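PDB 2EEN: hypothetical protein PH1819 from Pyrococcus horikoshii, which is of unknown function but, as a CYTH-family protein related to class IV adenylate cyclases, may act on triphosphorylated substrates with the help of metal ions. Local coordinates for residues 14-17 with 18-22; 153-156 with 157-161. All coordinates share one frame; numbering follows the deposited sequence.

Contact 1 of 2, residues 14-17 with 18-22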
loop_
_atom_site.group_PDB
_atom_site.type_symbol
_atom_site.label_atom_id
_atom_site.label_comp_id
_atom_site.label_asym_id
_atom_site.label_seq_id
_atom_site.Cartn_x
_atom_site.Cartn_y
_atom_site.Cartn_z
ATOM N N ILE A 14 -17.289 -7.490 -32.595
ATOM C CA ILE A 14 -17.575 -7.974 -31.248
ATOM C C ILE A 14 -18.027 -6.819 -30.360
ATOM O O ILE A 14 -18.969 -6.960 -29.577
ATOM C CB ILE A 14 -16.333 -8.664 -30.635
ATOM C CG1 ILE A 14 -16.063 -9.974 -31.382
ATOM C CG2 ILE A 14 -16.555 -8.937 -29.153
ATOM C CD1 ILE A 14 -14.792 -10.688 -30.966
ATOM N N PHE A 15 -17.354 -5.680 -30.489
ATOM C CA PHE A 15 -17.695 -4.496 -29.707
ATOM C C PHE A 15 -19.143 -4.079 -29.953
ATOM O O PHE A 15 -19.897 -3.844 -29.007
ATOM C CB PHE A 15 -16.753 -3.337 -30.060
ATOM C CG PHE A 15 -15.449 -3.352 -29.297
ATOM C CD1 PHE A 15 -14.947 -4.533 -28.763
ATOM C CD2 PHE A 15 -14.722 -2.177 -29.121
ATOM C CE1 PHE A 15 -13.740 -4.548 -28.065
ATOM C CE2 PHE A 15 -13.513 -2.179 -28.427
ATOM C CZ PHE A 15 -13.021 -3.369 -27.895
ATOM N N GLU A 16 -19.534 -3.996 -31.220
ATOM C CA GLU A 16 -20.896 -3.597 -31.552
ATOM C C GLU A 16 -21.939 -4.570 -31.032
ATOM O O GLU A 16 -22.996 -4.153 -30.556
ATOM C CB GLU A 16 -21.069 -3.453 -33.064
ATOM C CG GLU A 16 -21.405 -2.040 -33.503
ATOM C CD GLU A 16 -22.614 -1.468 -32.781
ATOM O OE1 GLU A 16 -23.710 -2.062 -32.873
ATOM O OE2 GLU A 16 -22.468 -0.419 -32.120
ATOM N N LYS A 17 -21.643 -5.863 -31.130
ATOM C CA LYS A 17 -22.574 -6.887 -30.675
ATOM C C LYS A 17 -22.814 -6.735 -29.180
ATOM O O LYS A 17 -23.935 -6.883 -28.698
ATOM C CB LYS A 17 -22.033 -8.283 -31.001
ATOM C CG LYS A 17 -23.050 -9.399 -30.799
ATOM C CD LYS A 17 -22.639 -10.728 -31.410
ATOM C CE LYS A 17 -23.752 -11.761 -31.298
ATOM N NZ LYS A 17 -23.250 -13.078 -31.773
ATOM N N VAL A 18 -21.762 -6.413 -28.441
ATOM C CA VAL A 18 -21.912 -6.223 -27.010
ATOM C C VAL A 18 -22.792 -5.013 -26.730
ATOM O O VAL A 18 -23.661 -5.055 -25.856
ATOM C CB VAL A 18 -20.544 -6.023 -26.333
ATOM C CG1 VAL A 18 -20.724 -5.427 -24.951
ATOM C CG2 VAL A 18 -19.825 -7.359 -26.244
ATOM N N ARG A 19 -22.575 -3.933 -27.474
ATOM C CA ARG A 19 -23.351 -2.715 -27.270
ATOM C C ARG A 19 -24.831 -2.925 -27.562
ATOM O O ARG A 19 -25.688 -2.256 -26.976
ATOM C CB ARG A 19 -22.809 -1.582 -28.144
ATOM C CG ARG A 19 -21.362 -1.213 -27.863
ATOM C CD ARG A 19 -20.998 0.108 -28.522
ATOM N NE ARG A 19 -19.578 0.417 -28.387
ATOM C CZ ARG A 19 -18.658 0.125 -29.301
ATOM N NH1 ARG A 19 -19.005 -0.485 -30.427
ATOM N NH2 ARG A 19 -17.391 0.438 -29.084
ATOM N N GLU A 20 -25.125 -3.859 -28.460
ATOM C CA GLU A 20 -26.502 -4.166 -28.839
ATOM C C GLU A 20 -27.069 -5.371 -28.084
ATOM O O GLU A 20 -28.189 -5.807 -28.350
ATOM C CB GLU A 20 -26.573 -4.425 -30.347
ATOM C CG GLU A 20 -26.216 -3.218 -31.209
ATOM C CD GLU A 20 -27.322 -2.177 -31.256
ATOM O OE1 GLU A 20 -27.821 -1.785 -30.180
ATOM O OE2 GLU A 20 -27.691 -1.745 -32.371
ATOM N N THR A 21 -26.307 -5.909 -27.138
ATOM C CA THR A 21 -26.770 -7.070 -26.385
ATOM C C THR A 21 -26.870 -6.809 -24.890
ATOM O O THR A 21 -27.730 -7.366 -24.206
ATOM C CB THR A 21 -25.824 -8.273 -26.567
ATOM O OG1 THR A 21 -25.746 -8.621 -27.953
ATOM C CG2 THR A 21 -26.325 -9.468 -25.768
ATOM N N PHE A 22 -25.987 -5.958 -24.387
ATOM C CA PHE A 22 -25.958 -5.690 -22.963
ATOM C C PHE A 22 -26.078 -4.240 -22.555
ATOM O O PHE A 22 -25.750 -3.323 -23.301
ATOM C CB PHE A 22 -24.668 -6.255 -22.369
ATOM C CG PHE A 22 -24.480 -7.719 -22.617
ATOM C CD1 PHE A 22 -25.305 -8.654 -22.001
ATOM C CD2 PHE A 22 -23.472 -8.167 -23.467
ATOM C CE1 PHE A 22 -25.130 -10.020 -22.224
ATOM C CE2 PHE A 22 -23.288 -9.523 -23.695
ATOM C CZ PHE A 22 -24.118 -10.453 -23.074
#
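Arg19 reaches back along the helix over the preceding turn and lies obliquely across Phe15. Its guanidinium stands 82° from the plane of the ring, with Arg19 NH2 3.7 Å from Phe15 CD2. Arg19 CG sits beside its own backbone N (chi1 -60°), and the extended chain then carries the guanidinium back past Phe15 CB. Glu16 crosses Arg19 at about a right angle. Their salt bridge is long, with Glu16 OE2 3.9 Å from Arg19 NH1. Arg19 NE makes a salt bridge with Glu112 of strand 102-117. With an alanine here, Glu112 would probably lose its charged mate, and Phe15 CB and CD2 the guanidinium beside them. Glu16 and Glu20 run side by side with their carboxylates turned 79° apart, and Glu16 OE1 comes within 3.2 Å of Glu20 CG. At the end of the helix, Thr21 OG1 donates a hydrogen bond of 2.6 Å to Lys17 O. The same carbonyl takes a weak bond from Glu20 N. Val18 and Phe15 pack on Leu124 of strand 120-127. This is the C-terminal end of an amphipathic helix laid on the antiparallel sheet of the CYTH fold: Ile14, Phe15 and Val18 face the sheet, while Glu16 and Glu20 are exposed.

Contact 2 of 2, residues 153-156 with 157-161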
loop_
_atom_site.group_PDB
_atom_site.type_symbol
_atom_site.label_atom_id
_atom_site.label_comp_id
_atom_site.label_asym_id
_atom_site.label_seq_id
_atom_site.Cartn_x
_atom_site.Cartn_y
_atom_site.Cartn_z
ATOM N N LEU A 153 -18.432 -18.282 -18.399
ATOM C CA LEU A 153 -17.953 -17.057 -19.023
ATOM C C LEU A 153 -17.408 -17.277 -20.427
ATOM O O LEU A 153 -17.593 -16.437 -21.310
ATOM C CB LEU A 153 -16.896 -16.390 -18.137
ATOM C CG LEU A 153 -17.435 -15.373 -17.121
ATOM C CD1 LEU A 153 -18.640 -15.930 -16.372
ATOM C CD2 LEU A 153 -16.321 -15.003 -16.149
ATOM N N GLU A 154 -16.741 -18.407 -20.642
ATOM C CA GLU A 154 -16.203 -18.689 -21.959
ATOM C C GLU A 154 -17.368 -18.803 -22.934
ATOM O O GLU A 154 -17.290 -18.322 -24.058
ATOM C CB GLU A 154 -15.399 -19.991 -21.963
ATOM C CG GLU A 154 -14.573 -20.164 -23.224
ATOM C CD GLU A 154 -13.855 -21.497 -23.286
ATOM O OE1 GLU A 154 -13.246 -21.897 -22.271
ATOM O OE2 GLU A 154 -13.888 -22.137 -24.358
ATOM N N LYS A 155 -18.454 -19.433 -22.491
ATOM C CA LYS A 155 -19.629 -19.589 -23.344
ATOM C C LYS A 155 -20.213 -18.236 -23.738
ATOM O O LYS A 155 -20.553 -18.008 -24.897
ATOM C CB LYS A 155 -20.703 -20.431 -22.645
ATOM C CG LYS A 155 -21.973 -20.597 -23.471
ATOM C CD LYS A 155 -22.914 -21.622 -22.856
ATOM C CE LYS A 155 -24.008 -22.004 -23.839
ATOM N NZ LYS A 155 -24.893 -23.076 -23.306
ATOM N N ILE A 156 -20.319 -17.328 -22.772
ATOM C CA ILE A 156 -20.854 -15.999 -23.044
ATOM C C ILE A 156 -20.020 -15.276 -24.101
ATOM O O ILE A 156 -20.564 -14.695 -25.039
ATOM C CB ILE A 156 -20.905 -15.155 -21.755
ATOM C CG1 ILE A 156 -21.951 -15.739 -20.803
ATOM C CG2 ILE A 156 -21.243 -13.711 -22.083
ATOM C CD1 ILE A 156 -21.907 -15.148 -19.417
ATOM N N LEU A 157 -18.699 -15.320 -23.959
ATOM C CA LEU A 157 -17.831 -14.662 -24.928
ATOM C C LEU A 157 -17.887 -15.309 -26.310
ATOM O O LEU A 157 -17.919 -14.611 -27.322
ATOM C CB LEU A 157 -16.385 -14.641 -24.427
ATOM C CG LEU A 157 -16.166 -13.669 -23.269
ATOM C CD1 LEU A 157 -14.687 -13.585 -22.946
ATOM C CD2 LEU A 157 -16.714 -12.299 -23.651
ATOM N N ARG A 158 -17.908 -16.636 -26.354
ATOM C CA ARG A 158 -17.964 -17.314 -27.642
ATOM C C ARG A 158 -19.286 -17.015 -28.341
ATOM O O ARG A 158 -19.341 -16.914 -29.569
ATOM C CB ARG A 158 -17.756 -18.822 -27.465
ATOM C CG ARG A 158 -16.294 -19.183 -27.238
ATOM C CD ARG A 158 -16.039 -20.678 -27.278
ATOM N NE ARG A 158 -14.607 -20.939 -27.367
ATOM C CZ ARG A 158 -13.877 -20.715 -28.458
ATOM N NH1 ARG A 158 -14.445 -20.234 -29.557
ATOM N NH2 ARG A 158 -12.572 -20.950 -28.442
ATOM N N GLU A 159 -20.347 -16.838 -27.561
ATOM C CA GLU A 159 -21.645 -16.529 -28.141
ATOM C C GLU A 159 -21.662 -15.119 -28.723
ATOM O O GLU A 159 -22.552 -14.771 -29.504
ATOM C CB GLU A 159 -22.747 -16.675 -27.095
ATOM C CG GLU A 159 -23.000 -18.116 -26.685
ATOM C CD GLU A 159 -23.780 -18.950 -27.707
ATOM O OE1 GLU A 159 -24.201 -18.440 -28.774
ATOM O OE2 GLU A 159 -23.999 -20.139 -27.399
ATOM N N LEU A 160 -20.674 -14.312 -28.345
ATOM C CA LEU A 160 -20.561 -12.946 -28.844
ATOM C C LEU A 160 -19.644 -12.872 -30.059
ATOM O O LEU A 160 -19.564 -11.841 -30.725
ATOM C CB LEU A 160 -20.027 -12.032 -27.747
ATOM C CG LEU A 160 -20.995 -11.797 -26.589
ATOM C CD1 LEU A 160 -20.259 -11.107 -25.447
ATOM C CD2 LEU A 160 -22.180 -10.968 -27.069
ATOM N N GLY A 161 -18.946 -13.966 -30.338
ATOM C CA GLY A 161 -18.060 -13.993 -31.484
ATOM C C GLY A 161 -16.584 -14.104 -31.158
ATOM O O GLY A 161 -15.749 -14.131 -32.063
HETATM O O HOH W 1 -10.962 -21.461 -26.047
#
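Leu157 N, Arg158 N and Glu159 N bond back to the carbonyls of Leu153, Glu154 and Lys155 in regular alpha-helical i to i+4 steps, and the chain leaves the helix at Gly161. The main side-chain pair is Glu154 with Arg158, one turn apart. They lie side by side and point the same way. Glu154 OE2 meets the guanidinium at its edge, in its plane, and accepts a weak bond of 3.3 Å from Arg158 NE. This bond is part of a salt bridge. The carboxylate is turned 61° from the guanidinium, so the two groups do not lie flat in one plane. A water bridges the same pair: Arg158 NH2 donates to it at 2.9 Å, and it gives a weak bond to Glu154 OE2. Glu154 CG is trans to the backbone N (chi1 -167°), and the extended chain beyond it brings OE2 level with Arg158 NE. Both side chains also touch Phe165.

Lys155 and Glu159 run alongside each other too, but their charged ends do not meet. Lys155 NZ is 5.1 Å from Glu159 OE2, and the nearer approach is Lys155 CE to Glu159 OE2, at 4.0 Å. On the sheet side, Leu160 CG lies 3.3 Å from Ile156 O. Ile156 CG2 and Leu160 CD1 are only loosely packed, at 4.4 Å, and both residues touch Ile122 of strand 120-127. Leu153 and Leu157 rest on Ile136 of strand 131-139. Gly161 has a positive phi of 114°, at which a CB would jam against Leu160 O. With this positive phi and two bonds back into the last turn, one of them from Gly161 N to Arg158 O, the end is a Schellman motif, closing the C-terminal end of an amphipathic helix packed on the antiparallel CYTH sheet.

How the contacts relate
Contacts 1 and 2 are the C-terminal ends of two helices, 12-19 and 146-160, with centres about 12 Å apart. They touch directly. Lys17 NZ probably hydrogen-bonds to Glu159 O at 2.9 Å, so a lysine from contact 1 meets a carbonyl in the last turn of contact 2. An apolar pair lies beside it, with Phe22 CE2 3.8 Å from Leu160 CD2. Ile14 CD1 also packs against Gly161 O, at 3.7 Å. Both contacts rest on strands 120-127 and 131-139, sharing Ile122 and Ile134. They are about 19 and 18 Å from the centre of the chain. The partner chain touches neither contact.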